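Local coordinates for protein histidine decarboxylase alpha chain (Lactobacillus sp. 30A, PDB 1IBV) that converts histidine to histamine and carbon dioxide, using a covalently bound pyruvoyl group as its cofactor, at residues B[28-31]-B[35-38]; B[119-122]-B[127-130]; B[211-214]-B[219-222]. One frame throughout, in Å; residues are numbered along the deposited sequence.

Contact 1. Residues B[28-31]-B[35-38]; sequences TETQ and SELP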
ATOM      1  N   THR B  28      19.336 -34.339 -28.885  1.00 37.28           N
ATOM      2  CA  THR B  28      19.515 -34.190 -27.443  1.00 39.44           C
ATOM      3  C   THR B  28      20.943 -33.863 -27.069  1.00 40.09           C
ATOM      4  O   THR B  28      21.879 -34.299 -27.739  1.00 41.68           O
ATOM      5  CB  THR B  28      19.112 -35.466 -26.645  1.00 43.11           C
ATOM      6  OG1 THR B  28      20.094 -36.495 -26.836  1.00 42.76           O
ATOM      7  CG2 THR B  28      17.733 -35.974 -27.069  1.00 41.92           C
ATOM      8  N   GLU B  29      21.091 -33.148 -25.956  1.00 38.93           N
ATOM      9  CA  GLU B  29      22.391 -32.742 -25.435  1.00 38.04           C
ATOM     10  C   GLU B  29      22.526 -33.312 -24.030  1.00 37.48           C
ATOM     11  O   GLU B  29      21.596 -33.231 -23.223  1.00 38.74           O
ATOM     12  CB  GLU B  29      22.478 -31.217 -25.382  1.00 40.13           C
ATOM     13  CG  GLU B  29      23.838 -30.656 -24.956  1.00 41.32           C
ATOM     14  CD  GLU B  29      24.914 -30.796 -26.029  1.00 41.84           C
ATOM     15  OE1 GLU B  29      26.081 -31.072 -25.663  1.00 41.72           O
ATOM     16  OE2 GLU B  29      24.597 -30.605 -27.231  1.00 39.64           O
ATOM     17  N   THR B  30      23.674 -33.908 -23.743  1.00 38.14           N
ATOM     18  CA  THR B  30      23.914 -34.508 -22.441  1.00 40.12           C
ATOM     19  C   THR B  30      24.152 -33.470 -21.344  1.00 42.03           C
ATOM     20  O   THR B  30      24.913 -32.513 -21.532  1.00 42.08           O
ATOM     21  CB  THR B  30      25.107 -35.456 -22.515  1.00 40.85           C
ATOM     22  OG1 THR B  30      24.968 -36.287 -23.679  1.00 40.87           O
ATOM     23  CG2 THR B  30      25.181 -36.326 -21.268  1.00 41.43           C
ATOM     24  N   GLN B  31      23.512 -33.667 -20.194  1.00 42.56           N
ATOM     25  CA  GLN B  31      23.652 -32.740 -19.079  1.00 42.21           C
ATOM     26  C   GLN B  31      24.573 -33.307 -18.005  1.00 41.87           C
ATOM     27  O   GLN B  31      24.858 -34.504 -18.003  1.00 42.26           O
ATOM     28  CB  GLN B  31      22.283 -32.423 -18.485  1.00 41.99           C
ATOM     29  CG  GLN B  31      21.319 -31.783 -19.465  1.00 43.87           C
ATOM     30  CD  GLN B  31      19.969 -31.499 -18.847  1.00 44.16           C
ATOM     31  OE1 GLN B  31      19.707 -30.382 -18.392  1.00 43.38           O
ATOM     32  NE2 GLN B  31      19.107 -32.517 -18.801  1.00 44.74           N
ATOM     33  N   SER B  35      21.434 -37.018 -17.733  1.00 40.99           N
ATOM     34  CA  SER B  35      20.168 -37.019 -18.462  1.00 40.26           C
ATOM     35  C   SER B  35      20.335 -36.349 -19.818  1.00 40.66           C
ATOM     36  O   SER B  35      21.154 -35.430 -19.963  1.00 42.21           O
ATOM     37  CB  SER B  35      19.088 -36.283 -17.658  1.00 41.43           C
ATOM     38  OG  SER B  35      19.401 -34.907 -17.504  1.00 37.78           O
ATOM     39  N   GLU B  36      19.548 -36.786 -20.793  1.00 37.23           N
ATOM     40  CA  GLU B  36      19.595 -36.225 -22.129  1.00 36.52           C
ATOM     41  C   GLU B  36      18.542 -35.140 -22.283  1.00 38.33           C
ATOM     42  O   GLU B  36      17.344 -35.429 -22.213  1.00 39.18           O
ATOM     43  CB  GLU B  36      19.381 -37.321 -23.168  1.00 35.83           C
ATOM     44  CG  GLU B  36      20.544 -38.303 -23.275  1.00 37.03           C
ATOM     45  CD  GLU B  36      21.851 -37.639 -23.715  1.00 37.99           C
ATOM     46  OE1 GLU B  36      22.873 -37.807 -23.009  1.00 33.70           O
ATOM     47  OE2 GLU B  36      21.858 -36.957 -24.767  1.00 36.89           O
ATOM     48  N   LEU B  37      18.990 -33.904 -22.521  1.00 37.10           N
ATOM     49  CA  LEU B  37      18.096 -32.755 -22.678  1.00 34.28           C
ATOM     50  C   LEU B  37      17.574 -32.592 -24.097  1.00 33.96           C
ATOM     51  O   LEU B  37      18.324 -32.235 -24.995  1.00 38.00           O
ATOM     52  CB  LEU B  37      18.829 -31.478 -22.265  1.00 33.53           C
ATOM     53  CG  LEU B  37      18.145 -30.131 -22.532  1.00 31.60           C
ATOM     54  CD1 LEU B  37      16.818 -30.078 -21.814  1.00 28.76           C
ATOM     55  CD2 LEU B  37      19.042 -28.989 -22.065  1.00 32.56           C
ATOM     56  N   PRO B  38      16.282 -32.860 -24.322  1.00 35.35           N
ATOM     57  CA  PRO B  38      15.699 -32.723 -25.667  1.00 34.66           C
ATOM     58  C   PRO B  38      15.702 -31.273 -26.185  1.00 34.55           C
ATOM     59  O   PRO B  38      15.354 -30.336 -25.455  1.00 36.79           O
ATOM     60  CB  PRO B  38      14.278 -33.256 -25.476  1.00 33.59           C
ATOM     61  CG  PRO B  38      13.995 -32.985 -24.014  1.00 31.82           C
ATOM     62  CD  PRO B  38      15.287 -33.370 -23.359  1.00 32.09           C
TER
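Strands 27-30 and 36-41 form a beta hairpin, and residues 28-31 and 35-38 are its two arms beside the turn. Glu29 and Leu37 make the antiparallel hydrogen-bonded pair: Glu29 N binds Leu37 O at 3.1 Å, and Leu37 N binds Glu29 O at 2.8 Å. Nearer the turn, Gln31 N binds Ser35 O at 3.0 Å. Thr28 faces Pro38 in a non-hydrogen-bonded pair, where the missing N-H of proline costs no cross-strand bond. Thr30 faces Glu36 in the other.

Thr28, Thr30 and Glu36 share one face of the hairpin. The Glu36 chain is folded about its CB-CG bond (chi2 -62°), which brings its carboxylate back across the neighbouring strand. Thr30 OG1 donates to Glu36 OE1 at 2.7 Å, on the syn lone pair. Thr28 OG1 donates to Glu36 OE2 at 2.8 Å, on the anti lone pair. Two hydroxyls thus fix the rotation of the carboxylate.

Glu29 and Leu37 occupy the other face, against helix 126-151, where Glu29 forms a salt bridge with Lys142. The Gln31 amide passes over Leu37, with CD 3.6 Å from Leu37 CB, and its OE1 accepts from Phe155 N. Ser35 OG bonds Asp33 OD2 within the turn. This is an antiparallel beta hairpin at the edge of a mixed sheet packed on a helix.

Contact 2. Residues B[119-122]-B[127-130]; sequences GVWE and DELL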
ATOM      1  N   GLY B 119      25.135 -13.330 -34.951  1.00 38.11           N
ATOM      2  CA  GLY B 119      26.364 -13.294 -35.714  1.00 40.09           C
ATOM      3  C   GLY B 119      26.161 -12.832 -37.140  1.00 41.52           C
ATOM      4  O   GLY B 119      25.024 -12.588 -37.565  1.00 40.72           O
ATOM      5  N   VAL B 120      27.272 -12.679 -37.861  1.00 43.66           N
ATOM      6  CA  VAL B 120      27.254 -12.245 -39.258  1.00 44.09           C
ATOM      7  C   VAL B 120      27.511 -13.422 -40.194  1.00 45.63           C
ATOM      8  O   VAL B 120      28.246 -14.363 -39.853  1.00 46.03           O
ATOM      9  CB  VAL B 120      28.329 -11.190 -39.548  1.00 41.55           C
ATOM     10  CG1 VAL B 120      28.103 -10.611 -40.933  1.00 41.18           C
ATOM     11  CG2 VAL B 120      28.298 -10.092 -38.499  1.00 40.07           C
ATOM     12  N   TRP B 121      26.903 -13.353 -41.374  1.00 45.57           N
ATOM     13  CA  TRP B 121      27.043 -14.386 -42.387  1.00 47.61           C
ATOM     14  C   TRP B 121      27.894 -13.816 -43.508  1.00 49.53           C
ATOM     15  O   TRP B 121      27.564 -12.770 -44.090  1.00 48.96           O
ATOM     16  CB  TRP B 121      25.676 -14.798 -42.928  1.00 46.35           C
ATOM     17  CG  TRP B 121      25.713 -16.039 -43.760  1.00 48.59           C
ATOM     18  CD1 TRP B 121      25.094 -16.241 -44.962  1.00 49.15           C
ATOM     19  CD2 TRP B 121      26.381 -17.274 -43.440  1.00 48.70           C
ATOM     20  NE1 TRP B 121      25.329 -17.522 -45.406  1.00 49.02           N
ATOM     21  CE2 TRP B 121      26.117 -18.172 -44.498  1.00 49.05           C
ATOM     22  CE3 TRP B 121      27.182 -17.703 -42.366  1.00 47.77           C
ATOM     23  CZ2 TRP B 121      26.614 -19.483 -44.509  1.00 48.06           C
ATOM     24  CZ3 TRP B 121      27.677 -19.002 -42.380  1.00 46.98           C
ATOM     25  CH2 TRP B 121      27.393 -19.875 -43.449  1.00 48.28           C
ATOM     26  N   GLU B 122      28.973 -14.521 -43.825  1.00 51.53           N
ATOM     27  CA  GLU B 122      29.906 -14.078 -44.848  1.00 54.05           C
ATOM     28  C   GLU B 122      29.681 -14.569 -46.293  1.00 55.12           C
ATOM     29  O   GLU B 122      30.218 -13.973 -47.235  1.00 56.45           O
ATOM     30  CB  GLU B 122      31.333 -14.390 -44.393  1.00 55.49           C
ATOM     31  CG  GLU B 122      31.649 -14.013 -42.928  1.00 57.83           C
ATOM     32  CD  GLU B 122      31.667 -12.500 -42.635  1.00 60.41           C
ATOM     33  OE1 GLU B 122      31.422 -11.676 -43.548  1.00 62.18           O
ATOM     34  OE2 GLU B 122      31.925 -12.136 -41.462  1.00 62.75           O
ATOM     35  N   ASP B 127      20.474 -20.168 -48.671  1.00 63.36           N
ATOM     36  CA  ASP B 127      20.231 -21.577 -48.439  1.00 63.54           C
ATOM     37  C   ASP B 127      21.354 -22.174 -47.598  1.00 60.81           C
ATOM     38  O   ASP B 127      21.111 -23.021 -46.733  1.00 60.56           O
ATOM     39  CB  ASP B 127      20.106 -22.326 -49.758  1.00 66.55           C
ATOM     40  CG  ASP B 127      19.385 -23.642 -49.596  1.00 70.22           C
ATOM     41  OD1 ASP B 127      18.185 -23.716 -49.977  1.00 70.38           O
ATOM     42  OD2 ASP B 127      20.014 -24.586 -49.057  1.00 73.04           O
ATOM     43  N   GLU B 128      22.579 -21.719 -47.839  1.00 59.96           N
ATOM     44  CA  GLU B 128      23.730 -22.201 -47.078  1.00 59.64           C
ATOM     45  C   GLU B 128      23.657 -21.693 -45.628  1.00 57.89           C
ATOM     46  O   GLU B 128      24.120 -22.363 -44.695  1.00 57.26           O
ATOM     47  CB  GLU B 128      25.031 -21.752 -47.757  1.00 63.55           C
ATOM     48  CG  GLU B 128      26.264 -21.789 -46.864  1.00 70.51           C
ATOM     49  CD  GLU B 128      26.539 -23.166 -46.266  1.00 73.92           C
ATOM     50  OE1 GLU B 128      26.688 -24.129 -47.062  1.00 77.10           O
ATOM     51  OE2 GLU B 128      26.625 -23.277 -45.008  1.00 75.08           O
ATOM     52  N   LEU B 129      23.030 -20.533 -45.438  1.00 55.91           N
ATOM     53  CA  LEU B 129      22.882 -19.956 -44.100  1.00 50.71           C
ATOM     54  C   LEU B 129      22.064 -20.909 -43.224  1.00 50.20           C
ATOM     55  O   LEU B 129      22.507 -21.312 -42.140  1.00 48.08           O
ATOM     56  CB  LEU B 129      22.180 -18.597 -44.169  1.00 47.26           C
ATOM     57  CG  LEU B 129      21.791 -17.920 -42.847  1.00 44.12           C
ATOM     58  CD1 LEU B 129      22.989 -17.766 -41.917  1.00 38.97           C
ATOM     59  CD2 LEU B 129      21.180 -16.573 -43.146  1.00 41.84           C
ATOM     60  N   LEU B 130      20.905 -21.316 -43.738  1.00 48.62           N
ATOM     61  CA  LEU B 130      20.020 -22.216 -43.008  1.00 46.95           C
ATOM     62  C   LEU B 130      20.787 -23.407 -42.449  1.00 46.80           C
ATOM     63  O   LEU B 130      20.550 -23.810 -41.316  1.00 47.70           O
ATOM     64  CB  LEU B 130      18.876 -22.685 -43.899  1.00 48.56           C
ATOM     65  CG  LEU B 130      18.084 -21.602 -44.649  1.00 50.01           C
ATOM     66  CD1 LEU B 130      16.805 -22.210 -45.249  1.00 50.61           C
ATOM     67  CD2 LEU B 130      17.722 -20.443 -43.721  1.00 48.61           C
TER
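The backbone of Trp121 is hydrogen-bonded to Tyr93 and Gly94, and from this anchored strand end its indole reaches across to Glu128 and Leu129. No hydrogen bond joins 119-122 to 127-130. The contact is mainly apolar, and Trp121 carries one whole side of it.

CG of Trp121 lies anti to the backbone N (chi1 -168°), which carries the indole away from strand 113-121 toward the first turns of helix 126-151. Leu129 lies over one face of the ring. Its CD1 stands 3.8 Å from the centroid of the five-membered ring and only 14° off the ring normal, a CH-pi contact. Leu129 CB covers the pyrrole rim, 3.5 Å from Trp121 NE1, and the helix backbone follows, with Leu129 CA 3.7 Å from Trp121 CE2. The two side chains run past each other in opposite directions, so the leucine lies along the indole from CB to its methyl.

Glu128 meets the same ring at its edge. Its CG lies in the ring plane, 3.3 Å from Trp121 CZ2. The chain then bends at chi2. The carboxylate plane is turned 28° from the ring plane, so the two are nearly coplanar, with OE2 3.8 Å from Trp121 CH2.

Tyr132, one turn further along the helix, also meets the indole with its ring. Trp121 touches Met166 and Leu129 touches Tyr164, both on strand 155-166. That strand runs parallel to 113-121, with strand 94-104 between them, so the contact lies at the strand-to-helix junction of a split beta-alpha-beta crossover.

Contact 3. Residues B[211-214]-B[219-222]; sequences EWLE and KSLS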
ATOM      1  N   GLU B 211      -8.029 -21.393 -27.657  1.00 33.85           N
ATOM      2  CA  GLU B 211      -9.150 -21.099 -26.758  1.00 32.87           C
ATOM      3  C   GLU B 211      -9.200 -19.613 -26.440  1.00 32.37           C
ATOM      4  O   GLU B 211     -10.280 -19.002 -26.442  1.00 32.55           O
ATOM      5  CB  GLU B 211      -9.024 -21.877 -25.455  1.00 32.69           C
ATOM      6  CG  GLU B 211      -9.132 -23.385 -25.611  1.00 35.12           C
ATOM      7  CD  GLU B 211      -9.037 -24.120 -24.282  1.00 35.58           C
ATOM      8  OE1 GLU B 211      -9.383 -25.318 -24.240  1.00 37.55           O
ATOM      9  OE2 GLU B 211      -8.614 -23.513 -23.277  1.00 38.52           O
ATOM     10  N   TRP B 212      -8.022 -19.038 -26.192  1.00 33.17           N
ATOM     11  CA  TRP B 212      -7.884 -17.617 -25.888  1.00 30.39           C
ATOM     12  C   TRP B 212      -8.291 -16.817 -27.123  1.00 30.85           C
ATOM     13  O   TRP B 212      -9.170 -15.954 -27.059  1.00 30.82           O
ATOM     14  CB  TRP B 212      -6.426 -17.303 -25.520  1.00 27.20           C
ATOM     15  CG  TRP B 212      -6.198 -15.876 -25.134  1.00 26.78           C
ATOM     16  CD1 TRP B 212      -6.606 -15.257 -23.988  1.00 27.92           C
ATOM     17  CD2 TRP B 212      -5.519 -14.881 -25.899  1.00 24.14           C
ATOM     18  NE1 TRP B 212      -6.234 -13.941 -23.999  1.00 23.65           N
ATOM     19  CE2 TRP B 212      -5.570 -13.681 -25.166  1.00 25.91           C
ATOM     20  CE3 TRP B 212      -4.886 -14.882 -27.145  1.00 22.60           C
ATOM     21  CZ2 TRP B 212      -5.001 -12.498 -25.630  1.00 28.14           C
ATOM     22  CZ3 TRP B 212      -4.323 -13.705 -27.605  1.00 23.11           C
ATOM     23  CH2 TRP B 212      -4.388 -12.531 -26.851  1.00 25.14           C
ATOM     24  N   LEU B 213      -7.697 -17.170 -28.260  1.00 31.58           N
ATOM     25  CA  LEU B 213      -7.967 -16.494 -29.520  1.00 32.30           C
ATOM     26  C   LEU B 213      -9.458 -16.415 -29.744  1.00 36.05           C
ATOM     27  O   LEU B 213     -10.015 -15.326 -29.861  1.00 37.94           O
ATOM     28  CB  LEU B 213      -7.307 -17.250 -30.667  1.00 33.96           C
ATOM     29  CG  LEU B 213      -6.062 -16.676 -31.351  1.00 30.76           C
ATOM     30  CD1 LEU B 213      -5.175 -15.907 -30.405  1.00 28.32           C
ATOM     31  CD2 LEU B 213      -5.293 -17.814 -31.968  1.00 31.49           C
ATOM     32  N   GLU B 214     -10.112 -17.569 -29.692  1.00 40.05           N
ATOM     33  CA  GLU B 214     -11.550 -17.648 -29.909  1.00 43.11           C
ATOM     34  C   GLU B 214     -12.338 -16.871 -28.865  1.00 40.12           C
ATOM     35  O   GLU B 214     -13.246 -16.119 -29.205  1.00 39.06           O
ATOM     36  CB  GLU B 214     -12.005 -19.110 -29.913  1.00 48.71           C
ATOM     37  CG  GLU B 214     -13.465 -19.320 -30.324  1.00 56.66           C
ATOM     38  CD  GLU B 214     -13.818 -20.793 -30.468  1.00 63.18           C
ATOM     39  OE1 GLU B 214     -13.620 -21.538 -29.470  1.00 64.95           O
ATOM     40  OE2 GLU B 214     -14.278 -21.199 -31.575  1.00 66.60           O
ATOM     41  N   LYS B 219      -8.283 -13.487 -34.624  1.00 37.65           N
ATOM     42  CA  LYS B 219      -7.987 -14.459 -35.669  1.00 39.01           C
ATOM     43  C   LYS B 219      -6.606 -14.974 -35.295  1.00 37.49           C
ATOM     44  O   LYS B 219      -5.924 -14.362 -34.475  1.00 37.30           O
ATOM     45  CB  LYS B 219      -7.929 -13.805 -37.055  1.00 41.95           C
ATOM     46  CG  LYS B 219      -8.524 -12.401 -37.139  1.00 50.04           C
ATOM     47  CD  LYS B 219      -7.523 -11.324 -36.663  1.00 55.23           C
ATOM     48  CE  LYS B 219      -8.241 -10.027 -36.270  1.00 54.65           C
ATOM     49  NZ  LYS B 219      -9.212 -10.265 -35.150  1.00 51.91           N
ATOM     50  N   SER B 220      -6.188 -16.093 -35.870  1.00 37.54           N
ATOM     51  CA  SER B 220      -4.869 -16.623 -35.556  1.00 37.29           C
ATOM     52  C   SER B 220      -3.838 -16.022 -36.506  1.00 39.79           C
ATOM     53  O   SER B 220      -3.901 -16.227 -37.724  1.00 41.85           O
ATOM     54  CB  SER B 220      -4.847 -18.149 -35.676  1.00 35.77           C
ATOM     55  OG  SER B 220      -3.586 -18.677 -35.286  1.00 31.69           O
ATOM     56  N   LEU B 221      -2.897 -15.268 -35.956  1.00 37.33           N
ATOM     57  CA  LEU B 221      -1.864 -14.673 -36.777  1.00 36.61           C
ATOM     58  C   LEU B 221      -0.842 -15.718 -37.207  1.00 39.14           C
ATOM     59  O   LEU B 221      -0.285 -15.628 -38.300  1.00 41.33           O
ATOM     60  CB  LEU B 221      -1.199 -13.513 -36.040  1.00 33.36           C
ATOM     61  CG  LEU B 221      -2.100 -12.285 -35.857  1.00 30.56           C
ATOM     62  CD1 LEU B 221      -1.454 -11.278 -34.919  1.00 29.98           C
ATOM     63  CD2 LEU B 221      -2.413 -11.642 -37.199  1.00 31.92           C
ATOM     64  N   SER B 222      -0.606 -16.722 -36.367  1.00 40.99           N
ATOM     65  CA  SER B 222       0.358 -17.775 -36.712  1.00 44.81           C
ATOM     66  C   SER B 222      -0.248 -18.718 -37.744  1.00 48.46           C
ATOM     67  O   SER B 222       0.462 -19.477 -38.422  1.00 50.64           O
ATOM     68  CB  SER B 222       0.770 -18.559 -35.472  1.00 42.59           C
ATOM     69  OG  SER B 222      -0.355 -19.185 -34.880  1.00 43.52           O
TER
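Leu213 leaves helix 209-216 with its CB directed toward Lys219 and Ser220, and its outer atoms make the contact. CB itself is still 5.0 Å from Lys219 O. CG comes closer, to 3.9 Å from Lys219 O. At the tip the two methyls part. CD2 goes to Ser220, where it lies 3.7 Å from CB and 3.8 Å from CA of that serine. CD1 turns toward the indole of the preceding Trp212, 3.4 Å from its CE3. Neither torsion of Leu213 is at a staggered value (chi1 -107°, chi2 33°), and the placing of the methyls may be less certain than that of the backbone.

The facing loop has no regular helix or strand. The Lys219 carbonyl lies beside the leucine CG, while the CB of Lys219 points away and its side chain touches Asp58. Ser220 has OG anti to the backbone N (chi1 -176°), and this OG also lies 3.8 Å from Leu213 CD2.

The polar groups of the loop are engaged by other parts of the chain. Glu51, on helix 43-53, accepts from Ser220 OG and Ser222 OG on OE2 and from Leu221 N on OE1. Arg60 NH1 binds Lys219 O. Leu213 also touches Glu51, so it fills the angle between its own helix, helix 43-53 and the loop.

Across 211-214 and 219-222 no polar bond is made. The chemistry implies that van der Waals contact alone joins them directly, while the hydrogen bonds of the loop go to Glu51 and Arg60, outside the two segments.

Contacts 1 and 2 belong to the same mixed sheet, at its two outermost strands within the chain, with centres 26 Å apart. Helix 126-151 serves both: it covers one face of the hairpin in contact 1 and starts beside the strand end in contact 2. Contact 3 lies off this sheet, its centre 33 Å from each of the others, and joins a late helix to the loop after it. All three are partly buried, each with exposed or partly exposed residues at its margin. Contact 1 depends on backbone and carboxylate hydrogen bonds. Contact 2 rests on the face and edge of one indole. Contact 3 is the smallest and purely van der Waals.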